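Outer surface protein (Bacillus cereus ATCC 14579, PDB 1X7F) is of unproven function but, as a probable 6-phospho-N-acetylmuramidase, probably cleaves disaccharides containing N-acetylmuramic acid 6-phosphate during cell-wall recycling. Local coordinates at residues Glu291-Arg296 with Thr379-Val384; Leu270-His275 with Phe370-Val375; Met303-Glu308 with Lys342-Ile347. One frame throughout, in Å; residues are numbered along the deposited sequence. Where two conformers were deposited one is given.

Contact 1. Residues Glu291-Arg296 with Thr379-Val384; sequences ELHVRR and TQFTCV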
loop_
_atom_site.group_PDB
_atom_site.type_symbol
_atom_site.label_atom_id
_atom_site.label_comp_id
_atom_site.label_asym_id
_atom_site.label_seq_id
_atom_site.Cartn_x
_atom_site.Cartn_y
_atom_site.Cartn_z
ATOM N N GLU A 291 -20.665 -10.410 3.838
ATOM C CA GLU A 291 -19.871 -11.460 4.454
ATOM C C GLU A 291 -18.395 -11.121 4.474
ATOM O O GLU A 291 -17.855 -10.601 3.498
ATOM C CB GLU A 291 -20.056 -12.792 3.696
ATOM C CG GLU A 291 -21.504 -13.231 3.505
ATOM C CD GLU A 291 -22.232 -13.447 4.817
ATOM O OE1 GLU A 291 -21.615 -14.038 5.733
ATOM O OE2 GLU A 291 -23.411 -13.021 4.935
ATOM N N LEU A 292 -17.755 -11.433 5.592
ATOM C CA LEU A 292 -16.315 -11.558 5.646
ATOM C C LEU A 292 -15.963 -12.948 5.113
ATOM O O LEU A 292 -16.194 -13.965 5.782
ATOM C CB LEU A 292 -15.820 -11.360 7.083
ATOM C CG LEU A 292 -14.329 -11.534 7.400
ATOM C CD1 LEU A 292 -13.427 -10.821 6.379
ATOM C CD2 LEU A 292 -14.031 -11.054 8.827
ATOM N N HIS A 293 -15.432 -12.985 3.893
ATOM C CA HIS A 293 -15.092 -14.229 3.234
ATOM C C HIS A 293 -13.754 -14.768 3.711
ATOM O O HIS A 293 -12.859 -14.000 4.063
ATOM C CB HIS A 293 -15.084 -14.041 1.718
ATOM C CG HIS A 293 -16.390 -13.562 1.179
ATOM N ND1 HIS A 293 -17.499 -14.381 1.093
ATOM C CD2 HIS A 293 -16.783 -12.340 0.743
ATOM C CE1 HIS A 293 -18.514 -13.683 0.608
ATOM N NE2 HIS A 293 -18.106 -12.443 0.389
ATOM N N VAL A 294 -13.645 -16.093 3.755
ATOM C CA VAL A 294 -12.394 -16.757 4.095
ATOM C C VAL A 294 -12.173 -17.788 3.001
ATOM O O VAL A 294 -13.089 -18.547 2.686
ATOM C CB VAL A 294 -12.440 -17.457 5.489
ATOM C CG1 VAL A 294 -11.137 -18.235 5.757
ATOM C CG2 VAL A 294 -12.683 -16.451 6.597
ATOM N N ARG A 295 -10.988 -17.781 2.389
ATOM C CA ARG A 295 -10.601 -18.865 1.488
ATOM C C ARG A 295 -10.328 -20.098 2.332
ATOM O O ARG A 295 -9.419 -20.088 3.169
ATOM C CB ARG A 295 -9.354 -18.504 0.675
ATOM C CG ARG A 295 -9.051 -19.507 -0.444
ATOM C CD ARG A 295 -7.869 -19.142 -1.353
ATOM N NE ARG A 295 -7.776 -20.064 -2.494
ATOM C CZ ARG A 295 -6.762 -20.108 -3.355
ATOM N NH1 ARG A 295 -6.779 -20.981 -4.351
ATOM N NH2 ARG A 295 -5.730 -19.282 -3.224
ATOM N N ARG A 296 -11.117 -21.152 2.134
ATOM C CA ARG A 296 -10.864 -22.391 2.875
ATOM C C ARG A 296 -9.445 -22.895 2.597
ATOM O O ARG A 296 -9.012 -22.972 1.428
ATOM C CB ARG A 296 -11.917 -23.478 2.605
ATOM C CG ARG A 296 -12.014 -24.488 3.768
ATOM C CD ARG A 296 -13.128 -25.515 3.639
ATOM N NE ARG A 296 -12.848 -26.529 2.614
ATOM C CZ ARG A 296 -13.758 -27.331 2.067
ATOM N NH1 ARG A 296 -15.036 -27.246 2.414
ATOM N NH2 ARG A 296 -13.388 -28.226 1.167
ATOM N N THR A 379 -7.072 -16.914 4.215
ATOM C CA THR A 379 -7.110 -15.460 4.125
ATOM C C THR A 379 -8.554 -14.952 4.188
ATOM O O THR A 379 -9.434 -15.437 3.482
ATOM C CB THR A 379 -6.440 -15.006 2.793
ATOM O OG1 THR A 379 -5.061 -15.368 2.813
ATOM C CG2 THR A 379 -6.404 -13.472 2.659
ATOM N N GLN A 380 -8.777 -13.970 5.043
ATOM C CA GLN A 380 -10.022 -13.223 5.048
ATOM C C GLN A 380 -9.942 -12.120 4.020
ATOM O O GLN A 380 -8.891 -11.508 3.850
ATOM C CB GLN A 380 -10.247 -12.603 6.419
ATOM C CG GLN A 380 -10.198 -13.599 7.528
ATOM C CD GLN A 380 -10.222 -12.944 8.889
ATOM O OE1 GLN A 380 -9.722 -11.829 9.068
ATOM N NE2 GLN A 380 -10.794 -13.638 9.855
ATOM N N PHE A 381 -11.056 -11.866 3.340
ATOM C CA PHE A 381 -11.172 -10.733 2.433
ATOM C C PHE A 381 -12.636 -10.319 2.390
ATOM O O PHE A 381 -13.504 -11.097 2.781
ATOM C CB PHE A 381 -10.623 -11.080 1.033
ATOM C CG PHE A 381 -11.389 -12.156 0.333
ATOM C CD1 PHE A 381 -12.375 -11.833 -0.593
ATOM C CD2 PHE A 381 -11.158 -13.494 0.628
ATOM C CE1 PHE A 381 -13.121 -12.832 -1.224
ATOM C CE2 PHE A 381 -11.894 -14.501 0.011
ATOM C CZ PHE A 381 -12.874 -14.169 -0.925
ATOM N N THR A 382 -12.909 -9.089 1.961
ATOM C CA THR A 382 -14.265 -8.698 1.606
ATOM C C THR A 382 -14.366 -8.377 0.115
ATOM O O THR A 382 -13.362 -8.247 -0.594
ATOM C CB THR A 382 -14.753 -7.470 2.402
ATOM O OG1 THR A 382 -13.852 -6.385 2.182
ATOM C CG2 THR A 382 -14.735 -7.709 3.926
ATOM N N CYS A 383 -15.603 -8.238 -0.340
ATOM C CA CYS A 383 -15.898 -7.721 -1.658
ATOM C C CYS A 383 -16.646 -6.445 -1.412
ATOM O O CYS A 383 -17.551 -6.404 -0.573
ATOM C CB CYS A 383 -16.766 -8.703 -2.460
ATOM S SG CYS A 383 -15.907 -10.201 -2.975
ATOM N N VAL A 384 -16.242 -5.393 -2.118
ATOM C CA VAL A 384 -16.880 -4.093 -2.003
ATOM C C VAL A 384 -17.269 -3.555 -3.372
ATOM O O VAL A 384 -16.666 -3.911 -4.373
ATOM C CB VAL A 384 -15.973 -3.041 -1.253
ATOM C CG1 VAL A 384 -15.820 -3.422 0.209
ATOM C CG2 VAL A 384 -14.584 -2.873 -1.943
HETATM O O HOH W 1 -17.623 -9.056 1.376
#

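Contact 2. Residues Leu270-His275 with Phe370-Val375; sequences LQLKVH and FLLDYV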
loop_
_atom_site.group_PDB
_atom_site.type_symbol
_atom_site.label_atom_id
_atom_site.label_comp_id
_atom_site.label_asym_id
_atom_site.label_seq_id
_atom_site.Cartn_x
_atom_site.Cartn_y
_atom_site.Cartn_z
ATOM N N LEU A 270 -7.797 -7.071 2.900
ATOM C CA LEU A 270 -8.006 -7.004 1.465
ATOM C C LEU A 270 -9.471 -6.775 1.094
ATOM O O LEU A 270 -10.354 -7.494 1.567
ATOM C CB LEU A 270 -7.501 -8.280 0.814
ATOM C CG LEU A 270 -7.462 -8.330 -0.719
ATOM C CD1 LEU A 270 -6.552 -7.238 -1.305
ATOM C CD2 LEU A 270 -6.974 -9.702 -1.118
ATOM N N GLN A 271 -9.711 -5.761 0.260
ATOM C CA GLN A 271 -11.047 -5.416 -0.222
ATOM C C GLN A 271 -11.011 -5.434 -1.745
ATOM O O GLN A 271 -10.259 -4.680 -2.362
ATOM C CB GLN A 271 -11.494 -4.034 0.260
ATOM C CG GLN A 271 -11.430 -3.794 1.762
ATOM C CD GLN A 271 -11.740 -2.352 2.126
ATOM O OE1 GLN A 271 -10.944 -1.439 1.835
ATOM N NE2 GLN A 271 -12.890 -2.135 2.775
ATOM N N LEU A 272 -11.815 -6.303 -2.343
ATOM C CA LEU A 272 -11.808 -6.492 -3.789
ATOM C C LEU A 272 -13.021 -5.797 -4.359
ATOM O O LEU A 272 -14.159 -6.125 -3.987
ATOM C CB LEU A 272 -11.842 -7.985 -4.136
ATOM C CG LEU A 272 -10.663 -8.816 -3.589
ATOM C CD1 LEU A 272 -10.946 -10.317 -3.753
ATOM C CD2 LEU A 272 -9.313 -8.427 -4.261
ATOM N N LYS A 273 -12.781 -4.824 -5.241
ATOM C CA LYS A 273 -13.873 -4.137 -5.932
ATOM C C LYS A 273 -14.613 -5.100 -6.880
ATOM O O LYS A 273 -14.006 -5.707 -7.780
ATOM C CB LYS A 273 -13.355 -2.906 -6.671
ATOM C CG LYS A 273 -14.442 -2.135 -7.383
ATOM C CD LYS A 273 -14.126 -0.665 -7.487
ATOM C CE LYS A 273 -15.303 0.080 -8.105
ATOM N NZ LYS A 273 -14.949 1.467 -8.516
ATOM N N VAL A 274 -15.916 -5.240 -6.651
ATOM C CA VAL A 274 -16.793 -6.106 -7.447
ATOM C C VAL A 274 -17.807 -5.241 -8.227
ATOM O O VAL A 274 -18.312 -4.226 -7.719
ATOM C CB VAL A 274 -17.528 -7.172 -6.553
ATOM C CG1 VAL A 274 -18.468 -6.500 -5.528
ATOM C CG2 VAL A 274 -18.322 -8.190 -7.396
ATOM N N HIS A 275 -18.063 -5.641 -9.470
ATOM C CA HIS A 275 -19.140 -5.098 -10.277
ATOM C C HIS A 275 -20.151 -6.216 -10.517
ATOM O O HIS A 275 -19.808 -7.266 -11.055
ATOM C CB HIS A 275 -18.619 -4.584 -11.625
ATOM C CG HIS A 275 -17.573 -3.515 -11.512
ATOM N ND1 HIS A 275 -17.882 -2.174 -11.426
ATOM C CD2 HIS A 275 -16.219 -3.591 -11.482
ATOM C CE1 HIS A 275 -16.766 -1.469 -11.337
ATOM N NE2 HIS A 275 -15.742 -2.305 -11.376
ATOM N N PHE A 370 -4.940 -9.140 -10.228
ATOM C CA PHE A 370 -3.680 -9.621 -9.659
ATOM C C PHE A 370 -3.767 -9.742 -8.114
ATOM O O PHE A 370 -3.025 -10.503 -7.499
ATOM C CB PHE A 370 -2.528 -8.704 -10.080
ATOM C CG PHE A 370 -2.506 -7.400 -9.349
ATOM C CD1 PHE A 370 -1.722 -7.247 -8.207
ATOM C CD2 PHE A 370 -3.285 -6.325 -9.781
ATOM C CE1 PHE A 370 -1.711 -6.050 -7.519
ATOM C CE2 PHE A 370 -3.271 -5.132 -9.094
ATOM C CZ PHE A 370 -2.487 -4.986 -7.963
ATOM N N LEU A 371 -4.676 -8.989 -7.503
ATOM C CA LEU A 371 -4.847 -8.996 -6.057
ATOM C C LEU A 371 -5.366 -10.333 -5.520
ATOM O O LEU A 371 -5.108 -10.674 -4.372
ATOM C CB LEU A 371 -5.736 -7.838 -5.603
ATOM C CG LEU A 371 -5.112 -6.440 -5.565
ATOM C CD1 LEU A 371 -6.144 -5.420 -5.103
ATOM C CD2 LEU A 371 -3.830 -6.364 -4.697
ATOM N N LEU A 372 -6.050 -11.095 -6.373
ATOM C CA LEU A 372 -6.480 -12.464 -6.068
ATOM C C LEU A 372 -5.366 -13.415 -5.590
ATOM O O LEU A 372 -5.637 -14.355 -4.827
ATOM C CB LEU A 372 -7.196 -13.076 -7.275
ATOM C CG LEU A 372 -8.468 -12.338 -7.692
ATOM C CD1 LEU A 372 -9.026 -12.893 -9.017
ATOM C CD2 LEU A 372 -9.499 -12.405 -6.555
ATOM N N ASP A 373 -4.130 -13.159 -6.020
ATOM C CA ASP A 373 -2.980 -13.947 -5.612
ATOM C C ASP A 373 -2.633 -13.775 -4.127
ATOM O O ASP A 373 -1.910 -14.592 -3.560
ATOM C CB ASP A 373 -1.758 -13.574 -6.465
ATOM C CG ASP A 373 -1.932 -13.917 -7.952
ATOM O OD1 ASP A 373 -2.885 -14.642 -8.332
ATOM O OD2 ASP A 373 -1.140 -13.486 -8.817
ATOM N N TYR A 374 -3.131 -12.706 -3.508
ATOM C CA TYR A 374 -2.930 -12.476 -2.079
ATOM C C TYR A 374 -4.008 -13.121 -1.194
ATOM O O TYR A 374 -3.896 -13.103 0.037
ATOM C CB TYR A 374 -2.739 -10.970 -1.792
ATOM C CG TYR A 374 -1.544 -10.461 -2.547
ATOM C CD1 TYR A 374 -1.688 -9.938 -3.833
ATOM C CD2 TYR A 374 -0.261 -10.594 -2.025
ATOM C CE1 TYR A 374 -0.588 -9.521 -4.563
ATOM C CE2 TYR A 374 0.850 -10.174 -2.751
ATOM C CZ TYR A 374 0.669 -9.643 -4.021
ATOM O OH TYR A 374 1.737 -9.226 -4.757
ATOM N N VAL A 375 -5.037 -13.698 -1.821
ATOM C CA VAL A 375 -5.996 -14.525 -1.096
ATOM C C VAL A 375 -5.443 -15.945 -1.028
ATOM O O VAL A 375 -5.726 -16.778 -1.883
ATOM C CB VAL A 375 -7.431 -14.520 -1.720
ATOM C CG1 VAL A 375 -8.404 -15.260 -0.799
ATOM C CG2 VAL A 375 -7.928 -13.101 -1.962
#

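Contact 3. Residues Met303-Glu308 with Lys342-Ile347; sequences MVRSTE and KGELQI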
loop_
_atom_site.group_PDB
_atom_site.type_symbol
_atom_site.label_atom_id
_atom_site.label_comp_id
_atom_site.label_asym_id
_atom_site.label_seq_id
_atom_site.Cartn_x
_atom_site.Cartn_y
_atom_site.Cartn_z
ATOM N N MET A 303 -10.203 -21.720 -8.211
ATOM C CA MET A 303 -11.094 -20.732 -7.615
ATOM C C MET A 303 -10.867 -20.557 -6.120
ATOM O O MET A 303 -10.325 -21.440 -5.439
ATOM C CB MET A 303 -12.574 -21.036 -7.936
ATOM C CG MET A 303 -13.298 -21.984 -6.967
ATOM S SD MET A 303 -13.193 -23.717 -7.400
ATOM C CE MET A 303 -14.357 -23.911 -8.718
ATOM N N VAL A 304 -11.258 -19.388 -5.628
ATOM C CA VAL A 304 -11.312 -19.121 -4.199
ATOM C C VAL A 304 -12.688 -19.582 -3.752
ATOM O O VAL A 304 -13.690 -19.110 -4.279
ATOM C CB VAL A 304 -11.150 -17.606 -3.927
ATOM C CG1 VAL A 304 -11.448 -17.266 -2.451
ATOM C CG2 VAL A 304 -9.767 -17.132 -4.331
ATOM N N ARG A 305 -12.738 -20.516 -2.810
ATOM C CA ARG A 305 -13.995 -21.047 -2.284
ATOM C C ARG A 305 -14.298 -20.440 -0.919
ATOM O O ARG A 305 -13.551 -20.651 0.048
ATOM C CB ARG A 305 -13.936 -22.566 -2.116
ATOM C CG ARG A 305 -13.555 -23.354 -3.371
ATOM C CD ARG A 305 -13.521 -24.870 -3.137
ATOM N NE ARG A 305 -14.839 -25.420 -2.791
ATOM C CZ ARG A 305 -15.024 -26.559 -2.134
ATOM N NH1 ARG A 305 -13.977 -27.286 -1.757
ATOM N NH2 ARG A 305 -16.259 -26.984 -1.852
ATOM N N SER A 306 -15.406 -19.714 -0.846
ATOM C CA SER A 306 -15.880 -19.154 0.409
ATOM C C SER A 306 -16.974 -20.085 0.948
ATOM O O SER A 306 -18.163 -19.902 0.677
ATOM C CB SER A 306 -16.387 -17.723 0.177
ATOM O OG SER A 306 -16.796 -17.116 1.391
ATOM N N THR A 307 -16.554 -21.092 1.711
ATOM C CA THR A 307 -17.424 -22.227 2.054
ATOM C C THR A 307 -18.341 -22.016 3.244
ATOM O O THR A 307 -19.404 -22.626 3.311
ATOM C CB THR A 307 -16.608 -23.528 2.252
ATOM O OG1 THR A 307 -15.531 -23.283 3.172
ATOM C CG2 THR A 307 -15.933 -23.966 0.924
ATOM N N GLU A 308 -17.929 -21.164 4.178
ATOM C CA GLU A 308 -18.776 -20.792 5.315
ATOM C C GLU A 308 -20.041 -20.019 4.915
ATOM O O GLU A 308 -21.026 -20.031 5.634
ATOM C CB GLU A 308 -17.975 -20.001 6.356
ATOM C CG GLU A 308 -16.830 -20.776 6.992
ATOM C CD GLU A 308 -17.316 -21.890 7.910
ATOM O OE1 GLU A 308 -17.759 -21.593 9.050
ATOM O OE2 GLU A 308 -17.249 -23.072 7.487
ATOM N N LYS A 342 -24.927 -25.531 -3.269
ATOM C CA LYS A 342 -25.811 -24.380 -3.373
ATOM C C LYS A 342 -25.434 -23.323 -2.310
ATOM O O LYS A 342 -25.294 -23.635 -1.117
ATOM C CB LYS A 342 -27.261 -24.806 -3.180
ATOM C CG LYS A 342 -28.250 -23.620 -3.103
ATOM C CD LYS A 342 -29.663 -24.121 -2.930
ATOM C CE LYS A 342 -30.501 -23.102 -2.240
ATOM N NZ LYS A 342 -31.801 -23.667 -1.774
ATOM N N GLY A 343 -25.253 -22.083 -2.770
ATOM C CA GLY A 343 -24.934 -20.971 -1.896
ATOM C C GLY A 343 -23.437 -20.847 -1.672
ATOM O O GLY A 343 -23.017 -19.952 -0.952
ATOM N N GLU A 344 -22.635 -21.741 -2.268
ATOM C CA GLU A 344 -21.180 -21.610 -2.172
ATOM C C GLU A 344 -20.766 -20.512 -3.127
ATOM O O GLU A 344 -21.016 -20.601 -4.333
ATOM C CB GLU A 344 -20.413 -22.928 -2.469
ATOM C CG GLU A 344 -18.886 -22.774 -2.443
ATOM C CD GLU A 344 -18.116 -24.090 -2.592
ATOM O OE1 GLU A 344 -18.271 -24.997 -1.758
ATOM O OE2 GLU A 344 -17.313 -24.216 -3.535
ATOM N N LEU A 345 -20.154 -19.472 -2.571
ATOM C CA LEU A 345 -19.632 -18.358 -3.341
ATOM C C LEU A 345 -18.182 -18.647 -3.732
ATOM O O LEU A 345 -17.397 -19.122 -2.911
ATOM C CB LEU A 345 -19.713 -17.058 -2.524
ATOM C CG LEU A 345 -19.230 -15.771 -3.207
ATOM C CD1 LEU A 345 -20.112 -14.606 -2.800
ATOM C CD2 LEU A 345 -17.731 -15.452 -2.929
ATOM N N GLN A 346 -17.847 -18.361 -4.987
ATOM C CA GLN A 346 -16.501 -18.570 -5.497
ATOM C C GLN A 346 -16.045 -17.355 -6.272
ATOM O O GLN A 346 -16.862 -16.593 -6.787
ATOM C CB GLN A 346 -16.447 -19.799 -6.417
ATOM C CG GLN A 346 -16.930 -21.101 -5.785
ATOM C CD GLN A 346 -17.139 -22.203 -6.807
ATOM O OE1 GLN A 346 -17.050 -21.963 -8.023
ATOM N NE2 GLN A 346 -17.425 -23.414 -6.325
ATOM N N ILE A 347 -14.733 -17.169 -6.330
ATOM C CA ILE A 347 -14.136 -16.217 -7.237
ATOM C C ILE A 347 -13.228 -17.060 -8.125
ATOM O O ILE A 347 -12.413 -17.823 -7.629
ATOM C CB ILE A 347 -13.353 -15.085 -6.497
ATOM C CG1 ILE A 347 -14.263 -14.358 -5.490
ATOM C CG2 ILE A 347 -12.762 -14.097 -7.534
ATOM C CD1 ILE A 347 -13.625 -13.142 -4.826
#

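Contact 1. Residues Glu291-Arg296 with Thr379-Val384
H293 and F381 face each other as an antiparallel hydrogen-bonded pair, and their side chains carry the contact. H293 N donates to F381 O at 2.9 Å, and F381 N returns a bond to H293 O; two residues further on, R295 N donates to T379 O at 3.0 Å. F381 CG sits between its backbone N and carbonyl carbon (chi1 64°), and the ring leans over the partner strand, with H293 CB over one face, 3.7 Å from the ring centroid, as a CH-pi contact. The imidazole is thereby slid off the phenyl: planes 29° apart, rings barely overlapping. Histidine suits the place because its flat ring packs while both nitrogens are used, ND1 with S306 OG and NE2 with T288 O. On the face of V294 and Q380, V294 CG2 lies beside Q380 CG at 3.9 Å; from the side, L292 CD1 meets Q380 CB at 3.6 Å, so the glutamine's aliphatic part serves as apolar cover. A water links E291 O to C383 N beyond the direct pairing. Strand 293-294 is an outermost strand of the mixed sheet; strand 380-384 continues it to strand 270-276, while helix 309-313 and strand 345-348 pack against H293.

Contact 2. Residues Leu270-His275 with Phe370-Val375
L371 and L372, on a 3-10 turn, press against two leucines of strand 270-276, and no hydrogen bond crosses between the segments. L371 comes first: its CB lies 3.9 Å from L272 CD2, the two side chains sliding past each other in opposite directions, and its CD1 is 4.2 Å from L270 CD1. Next, L372 starts out pointing away from the strand, yet with CD1 anti to CA (chi2 172°) the other branch, CD2, comes back to 3.8 Å from L272 CD1. The two methyls of L272 are thus divided between successive leucines, a task that suits a branched, flexible side chain. Y374 bonds through its N to L371 O at 3.0 Å; its CB just touches L270 CD2, while its hydroxyl leads away from the strand to H237, on helix 231-240, and to Y183. V375 N bonds to L372 O at 3.1 Å, and V375 CG2 meets L270 CD2 at 3.6 Å, the side chains crossing at about a right angle; the compact beta-branched residue fits just after the 3-10 segment ends. This segment belongs to the connection from strand 358-364 to strand 380-384, the two neighbours of 270-276 in the mixed sheet. The connection thus crosses over the face of 270-276 in the C-terminal 6-phospho-N-acetylmuramidase domain, with helix 231-240 packed on L371 and Y374.

Contact 3. Residues Met303-Glu308 with Lys342-Ile347
An antiparallel strand pair at one margin of the mixed sheet joins 303-306, an outermost strand, to strand 345-348, with V304 opposite I347, R305 opposite Q346 and S306 opposite L345. V304 N donates to I347 O at 2.8 Å and I347 N returns the bond to V304 O, while S306 N binds L345 O at 2.9 Å. On the face of V304, S306, L345 and I347 the residues are buried: the beta-branched V304 and I347 approach at their CB atoms, and S306 CB lies 4.1 Å from L345 CD2, small enough to pack while its OG bonds H293. The other face is polar, with R305, Q346 and the neighbouring E344. In one of the two conformers of Q346, M303, bent at chi2 and chi3, folds its CE over to Q346 OE1, an oxygen whose hydrogen-bonding partner is K358, and Q346 NE2 donates to E344 OE2 at 2.9 Å. E344 holds CG anti to its backbone N (chi1 177°) and reaches, extended, to R305, whose bend at chi3 turns the guanidinium side-on to the carboxylate. The salt bridge has two bonds although the planes stand 46° apart: R305 NE reaches E344 OE2 at 2.9 Å from above the carboxylate plane, and R305 NH2 meets the syn lone pair of E344 OE1 at 2.8 Å.

Overall arrangement
All three contacts belong to one mixed sheet in the C-terminal family region. Contacts 1 and 3 are strand pairings at its two outermost strands, and contact 2 is packing of a connection on strand 270-276. Contact 2 is buried and wholly apolar between its segments. Contacts 1 and 3 both rest on backbone bonds; contact 3, buried, adds a salt bridge on its polar face, and contact 1, partly buried, a CH-pi contact. Contacts 1 and 2 share neighbouring strands, V384 O approaching V274 N, and R295 reaches V375 O. H293 and S306 tie contact 1 to contact 3. I347 gathers all three, touching F381, L272 and L372.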